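Local coordinates for protein alanine glyoxylate transaminase (Thermococcus litoralis, PDB 2ZC0) that probably transfers the amino group of alanine to glyoxylate, using pyridoxal 5'-phosphate as its cofactor, and works as a homodimer, at residues G115-N129 against F139-V151. Numbering follows the deposited sequence.
Sequences GRVLIDPGDVVITEN and FEQLGAKIEGVPV. With ZN (zinc ion), chain E.
I119 lies across F139 at about a right angle, and its branches part company. I119 CG2 reaches A144 CB at 3.8 Å; CG1, anti to the carbonyl carbon (chi1 -59°), carries CD1 over one face of the F139 ring, a CH-pi contact offset toward the rim, 4.1 Å from I119 CD1 to the ring centroid. A β-branched residue suits this place because it fills two directions at once. V125 works similarly, with CG1 against A144 and V125 CG2 4.0 Å from F139 CD2. L142 presses CD1 on the backbone of G115, where a β-carbon would clash. G143, with positive phi, closes helix 133-140 in a Schellman motif, and G143 O accepts G122 N at 2.9 Å, from above the carbonyl plane. E140 OE2 binds the zinc ion at 2.0 Å, with a water as a further ligand. Strands 124-129 and 145-152 pair in parallel, the two strands of a β-α-β unit whose crossover is helix 133-140, within the large mixed sheet of this PLP-dependent aminotransferase. K145 N meets D123 O almost head-on at 2.7 Å, and V125 and T127 continue the bonding with K145 and E147. T127 turns OG1 between its backbone N and carbonyl carbon (chi1 68°); OG1 donates to E128 O, and I146 CG2 lies 3.7 Å from T127 OG1. A valine here would probably leave E128 O without that hydroxyl donor. E128 CB rests on V151 CG1 at 3.5 Å, CG lies against the same methyl, and the carboxylate turns away, OE2 bonded to T180 OG1 and OE1 to Q185 NE2.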
loop_
_atom_site.group_PDB
_atom_site.type_symbol
_atom_site.label_atom_id
_atom_site.label_comp_id
_atom_site.label_asym_id
_atom_site.label_seq_id
_atom_site.Cartn_x
_atom_site.Cartn_y
_atom_site.Cartn_z
ATOM N N GLY A 115 2.966 -7.988 -12.410
ATOM C CA GLY A 115 3.405 -7.486 -11.125
ATOM C C GLY A 115 2.279 -6.811 -10.373
ATOM O O GLY A 115 2.158 -6.927 -9.150
ATOM N N ARG A 116 1.436 -6.108 -11.109
ATOM C CA ARG A 116 0.331 -5.408 -10.488
ATOM C C ARG A 116 -0.703 -6.347 -9.869
ATOM O O ARG A 116 -1.314 -6.027 -8.862
ATOM C CB ARG A 116 -0.308 -4.476 -11.510
ATOM C CG ARG A 116 0.670 -3.415 -11.995
ATOM C CD ARG A 116 -0.021 -2.430 -12.917
ATOM N NE ARG A 116 -1.292 -2.023 -12.323
ATOM C CZ ARG A 116 -1.947 -0.908 -12.618
ATOM N NH1 ARG A 116 -1.437 -0.065 -13.519
ATOM N NH2 ARG A 116 -3.105 -0.658 -12.004
ATOM N N VAL A 117 -0.861 -7.524 -10.445
ATOM C CA VAL A 117 -1.825 -8.480 -9.936
ATOM C C VAL A 117 -1.217 -9.448 -8.927
ATOM O O VAL A 117 -1.930 -10.029 -8.112
ATOM C CB VAL A 117 -2.412 -9.315 -11.097
ATOM C CG1 VAL A 117 -3.151 -10.526 -10.558
ATOM C CG2 VAL A 117 -3.347 -8.456 -11.935
ATOM N N LEU A 118 0.101 -9.601 -8.967
ATOM C CA LEU A 118 0.759 -10.561 -8.101
ATOM C C LEU A 118 1.612 -10.016 -6.967
ATOM O O LEU A 118 1.956 -10.754 -6.056
ATOM C CB LEU A 118 1.592 -11.514 -8.967
ATOM C CG LEU A 118 0.836 -12.332 -10.024
ATOM C CD1 LEU A 118 1.836 -13.142 -10.835
ATOM C CD2 LEU A 118 -0.185 -13.254 -9.359
ATOM N N ILE A 119 1.931 -8.730 -6.992
ATOM C CA ILE A 119 2.767 -8.163 -5.941
ATOM C C ILE A 119 2.092 -7.179 -4.978
ATOM O O ILE A 119 1.468 -6.212 -5.406
ATOM C CB ILE A 119 3.968 -7.426 -6.567
ATOM C CG1 ILE A 119 4.792 -8.393 -7.406
ATOM C CG2 ILE A 119 4.823 -6.793 -5.482
ATOM C CD1 ILE A 119 5.778 -7.692 -8.275
ATOM N N ASP A 120 2.204 -7.438 -3.680
ATOM C CA ASP A 120 1.690 -6.515 -2.672
ATOM C C ASP A 120 2.979 -5.850 -2.161
ATOM O O ASP A 120 4.016 -6.505 -2.023
ATOM C CB ASP A 120 1.004 -7.246 -1.501
ATOM C CG ASP A 120 -0.486 -7.515 -1.741
ATOM O OD1 ASP A 120 -1.242 -6.561 -2.042
ATOM O OD2 ASP A 120 -0.906 -8.684 -1.608
ATOM N N PRO A 121 2.943 -4.539 -1.894
ATOM C CA PRO A 121 4.160 -3.885 -1.404
ATOM C C PRO A 121 4.826 -4.655 -0.233
ATOM O O PRO A 121 4.170 -4.979 0.758
ATOM C CB PRO A 121 3.651 -2.507 -0.996
ATOM C CG PRO A 121 2.580 -2.244 -2.044
ATOM C CD PRO A 121 1.847 -3.572 -2.080
ATOM N N GLY A 122 6.123 -4.951 -0.356
ATOM C CA GLY A 122 6.819 -5.675 0.693
ATOM C C GLY A 122 7.106 -7.122 0.318
ATOM O O GLY A 122 7.998 -7.767 0.876
ATOM N N ASP A 123 6.342 -7.649 -0.629
ATOM C CA ASP A 123 6.546 -9.020 -1.075
ATOM C C ASP A 123 7.978 -9.178 -1.578
ATOM O O ASP A 123 8.540 -8.266 -2.189
ATOM C CB ASP A 123 5.616 -9.374 -2.242
ATOM C CG ASP A 123 4.203 -9.731 -1.809
ATOM O OD1 ASP A 123 3.915 -9.793 -0.596
ATOM O OD2 ASP A 123 3.374 -9.968 -2.717
ATOM N N VAL A 124 8.568 -10.339 -1.315
ATOM C CA VAL A 124 9.912 -10.626 -1.795
ATOM C C VAL A 124 9.721 -11.404 -3.080
ATOM O O VAL A 124 8.907 -12.312 -3.140
ATOM C CB VAL A 124 10.707 -11.518 -0.825
ATOM C CG1 VAL A 124 11.895 -12.164 -1.563
ATOM C CG2 VAL A 124 11.196 -10.697 0.353
ATOM N N VAL A 125 10.439 -11.032 -4.123
ATOM C CA VAL A 125 10.352 -11.778 -5.362
ATOM C C VAL A 125 11.786 -12.191 -5.651
ATOM O O VAL A 125 12.695 -11.360 -5.593
ATOM C CB VAL A 125 9.781 -10.934 -6.535
ATOM C CG1 VAL A 125 10.352 -9.561 -6.524
ATOM C CG2 VAL A 125 10.100 -11.609 -7.845
ATOM N N ILE A 126 12.002 -13.477 -5.913
ATOM C CA ILE A 126 13.347 -13.949 -6.181
ATOM C C ILE A 126 13.630 -13.966 -7.674
ATOM O O ILE A 126 12.764 -14.293 -8.482
ATOM C CB ILE A 126 13.594 -15.335 -5.498
ATOM C CG1 ILE A 126 14.716 -16.106 -6.191
ATOM C CG2 ILE A 126 12.329 -16.133 -5.464
ATOM C CD1 ILE A 126 14.301 -16.778 -7.489
ATOM N N THR A 127 14.852 -13.582 -8.028
ATOM C CA THR A 127 15.288 -13.512 -9.415
ATOM C C THR A 127 16.699 -14.072 -9.518
ATOM O O THR A 127 17.293 -14.477 -8.522
ATOM C CB THR A 127 15.364 -12.055 -9.886
ATOM O OG1 THR A 127 16.428 -11.394 -9.189
ATOM C CG2 THR A 127 14.060 -11.326 -9.584
ATOM N N GLU A 128 17.236 -14.093 -10.729
ATOM C CA GLU A 128 18.612 -14.542 -10.936
ATOM C C GLU A 128 19.468 -13.332 -10.554
ATOM O O GLU A 128 18.930 -12.236 -10.363
ATOM C CB GLU A 128 18.821 -14.912 -12.412
ATOM C CG GLU A 128 18.204 -16.255 -12.797
ATOM C CD GLU A 128 17.520 -16.237 -14.147
ATOM O OE1 GLU A 128 17.445 -15.162 -14.776
ATOM O OE2 GLU A 128 17.037 -17.305 -14.584
ATOM N N ASN A 129 20.777 -13.528 -10.389
ATOM C CA ASN A 129 21.685 -12.415 -10.082
ATOM C C ASN A 129 22.901 -12.557 -10.989
ATOM O O ASN A 129 23.686 -13.500 -10.839
ATOM C CB ASN A 129 22.121 -12.419 -8.606
ATOM C CG ASN A 129 22.974 -11.189 -8.238
ATOM O OD1 ASN A 129 22.900 -10.146 -8.899
ATOM N ND2 ASN A 129 23.764 -11.305 -7.173
ATOM N N PHE A 139 9.414 -4.283 -10.820
ATOM C CA PHE A 139 8.906 -4.896 -9.592
ATOM C C PHE A 139 9.167 -4.087 -8.327
ATOM O O PHE A 139 8.349 -4.104 -7.394
ATOM C CB PHE A 139 9.465 -6.313 -9.421
ATOM C CG PHE A 139 8.950 -7.297 -10.441
ATOM C CD1 PHE A 139 8.001 -6.915 -11.387
ATOM C CD2 PHE A 139 9.401 -8.615 -10.441
ATOM C CE1 PHE A 139 7.511 -7.830 -12.323
ATOM C CE2 PHE A 139 8.920 -9.537 -11.371
ATOM C CZ PHE A 139 7.968 -9.144 -12.312
ATOM N N GLU A 140 10.285 -3.378 -8.277
ATOM C CA GLU A 140 10.577 -2.583 -7.099
ATOM C C GLU A 140 9.741 -1.317 -7.036
ATOM O O GLU A 140 9.453 -0.835 -5.936
ATOM C CB GLU A 140 12.059 -2.208 -7.031
ATOM C CG GLU A 140 12.999 -3.391 -7.090
ATOM C CD GLU A 140 14.448 -2.987 -6.873
ATOM O OE1 GLU A 140 14.852 -1.914 -7.382
ATOM O OE2 GLU A 140 15.175 -3.744 -6.196
ATOM N N GLN A 141 9.360 -0.756 -8.182
ATOM C CA GLN A 141 8.524 0.436 -8.095
ATOM C C GLN A 141 7.094 0.016 -7.761
ATOM O O GLN A 141 6.238 0.850 -7.509
ATOM C CB GLN A 141 8.587 1.307 -9.363
ATOM C CG GLN A 141 8.259 0.649 -10.656
ATOM C CD GLN A 141 8.564 1.555 -11.838
ATOM O OE1 GLN A 141 9.421 2.435 -11.753
ATOM N NE2 GLN A 141 7.878 1.338 -12.940
ATOM N N LEU A 142 6.850 -1.295 -7.752
ATOM C CA LEU A 142 5.544 -1.807 -7.354
ATOM C C LEU A 142 5.679 -2.172 -5.879
ATOM O O LEU A 142 4.771 -2.733 -5.285
ATOM C CB LEU A 142 5.128 -3.016 -8.182
ATOM C CG LEU A 142 4.617 -2.637 -9.591
ATOM C CD1 LEU A 142 4.529 -3.887 -10.506
ATOM C CD2 LEU A 142 3.221 -1.981 -9.447
ATOM N N GLY A 143 6.820 -1.830 -5.283
ATOM C CA GLY A 143 7.023 -2.130 -3.869
ATOM C C GLY A 143 7.667 -3.463 -3.506
ATOM O O GLY A 143 7.874 -3.741 -2.336
ATOM N N ALA A 144 7.992 -4.286 -4.493
ATOM C CA ALA A 144 8.608 -5.584 -4.224
ATOM C C ALA A 144 10.037 -5.483 -3.697
ATOM O O ALA A 144 10.732 -4.495 -3.935
ATOM C CB ALA A 144 8.602 -6.443 -5.503
ATOM N N LYS A 145 10.457 -6.536 -3.001
ATOM C CA LYS A 145 11.800 -6.654 -2.448
ATOM C C LYS A 145 12.489 -7.744 -3.274
ATOM O O LYS A 145 12.025 -8.887 -3.316
ATOM C CB LYS A 145 11.734 -7.091 -0.988
ATOM C CG LYS A 145 12.904 -6.646 -0.140
ATOM C CD LYS A 145 14.236 -7.188 -0.635
ATOM C CE LYS A 145 15.390 -6.576 0.162
ATOM N NZ LYS A 145 16.718 -6.970 -0.375
ATOM N N ILE A 146 13.596 -7.407 -3.921
ATOM C CA ILE A 146 14.285 -8.387 -4.745
ATOM C C ILE A 146 15.414 -9.168 -4.064
ATOM O O ILE A 146 16.279 -8.588 -3.412
ATOM C CB ILE A 146 14.811 -7.696 -6.024
ATOM C CG1 ILE A 146 13.607 -7.313 -6.888
ATOM C CG2 ILE A 146 15.765 -8.620 -6.802
ATOM C CD1 ILE A 146 13.950 -6.451 -8.033
ATOM N N GLU A 147 15.369 -10.494 -4.194
ATOM C CA GLU A 147 16.403 -11.387 -3.650
ATOM C C GLU A 147 16.951 -12.160 -4.843
ATOM O O GLU A 147 16.240 -12.966 -5.443
ATOM C CB GLU A 147 15.821 -12.388 -2.647
ATOM C CG GLU A 147 15.431 -11.826 -1.288
ATOM C CD GLU A 147 16.596 -11.229 -0.522
ATOM O OE1 GLU A 147 17.767 -11.527 -0.858
ATOM O OE2 GLU A 147 16.336 -10.462 0.432
ATOM N N GLY A 148 18.206 -11.903 -5.195
ATOM C CA GLY A 148 18.812 -12.590 -6.324
ATOM C C GLY A 148 19.458 -13.916 -5.964
ATOM O O GLY A 148 19.780 -14.158 -4.804
ATOM N N VAL A 149 19.620 -14.781 -6.966
ATOM C CA VAL A 149 20.254 -16.094 -6.819
ATOM C C VAL A 149 21.312 -16.171 -7.931
ATOM O O VAL A 149 20.988 -16.037 -9.105
ATOM C CB VAL A 149 19.249 -17.256 -7.037
ATOM C CG1 VAL A 149 19.981 -18.601 -6.993
ATOM C CG2 VAL A 149 18.172 -17.238 -5.962
ATOM N N PRO A 150 22.589 -16.394 -7.573
ATOM C CA PRO A 150 23.704 -16.486 -8.528
ATOM C C PRO A 150 23.470 -17.434 -9.701
ATOM O O PRO A 150 22.752 -18.424 -9.577
ATOM C CB PRO A 150 24.864 -16.970 -7.661
ATOM C CG PRO A 150 24.558 -16.387 -6.327
ATOM C CD PRO A 150 23.063 -16.639 -6.198
ATOM N N VAL A 151 24.092 -17.129 -10.835
ATOM C CA VAL A 151 23.979 -17.970 -12.021
ATOM C C VAL A 151 25.376 -18.294 -12.572
ATOM O O VAL A 151 26.350 -17.632 -12.218
ATOM C CB VAL A 151 23.192 -17.257 -13.153
ATOM C CG1 VAL A 151 21.912 -16.636 -12.598
ATOM C CG2 VAL A 151 24.059 -16.198 -13.801
HETATM ZN ZN ZN E . 17.160 -3.405 -6.560
HETATM O O HOH W 1 18.269 -5.444 -5.787
#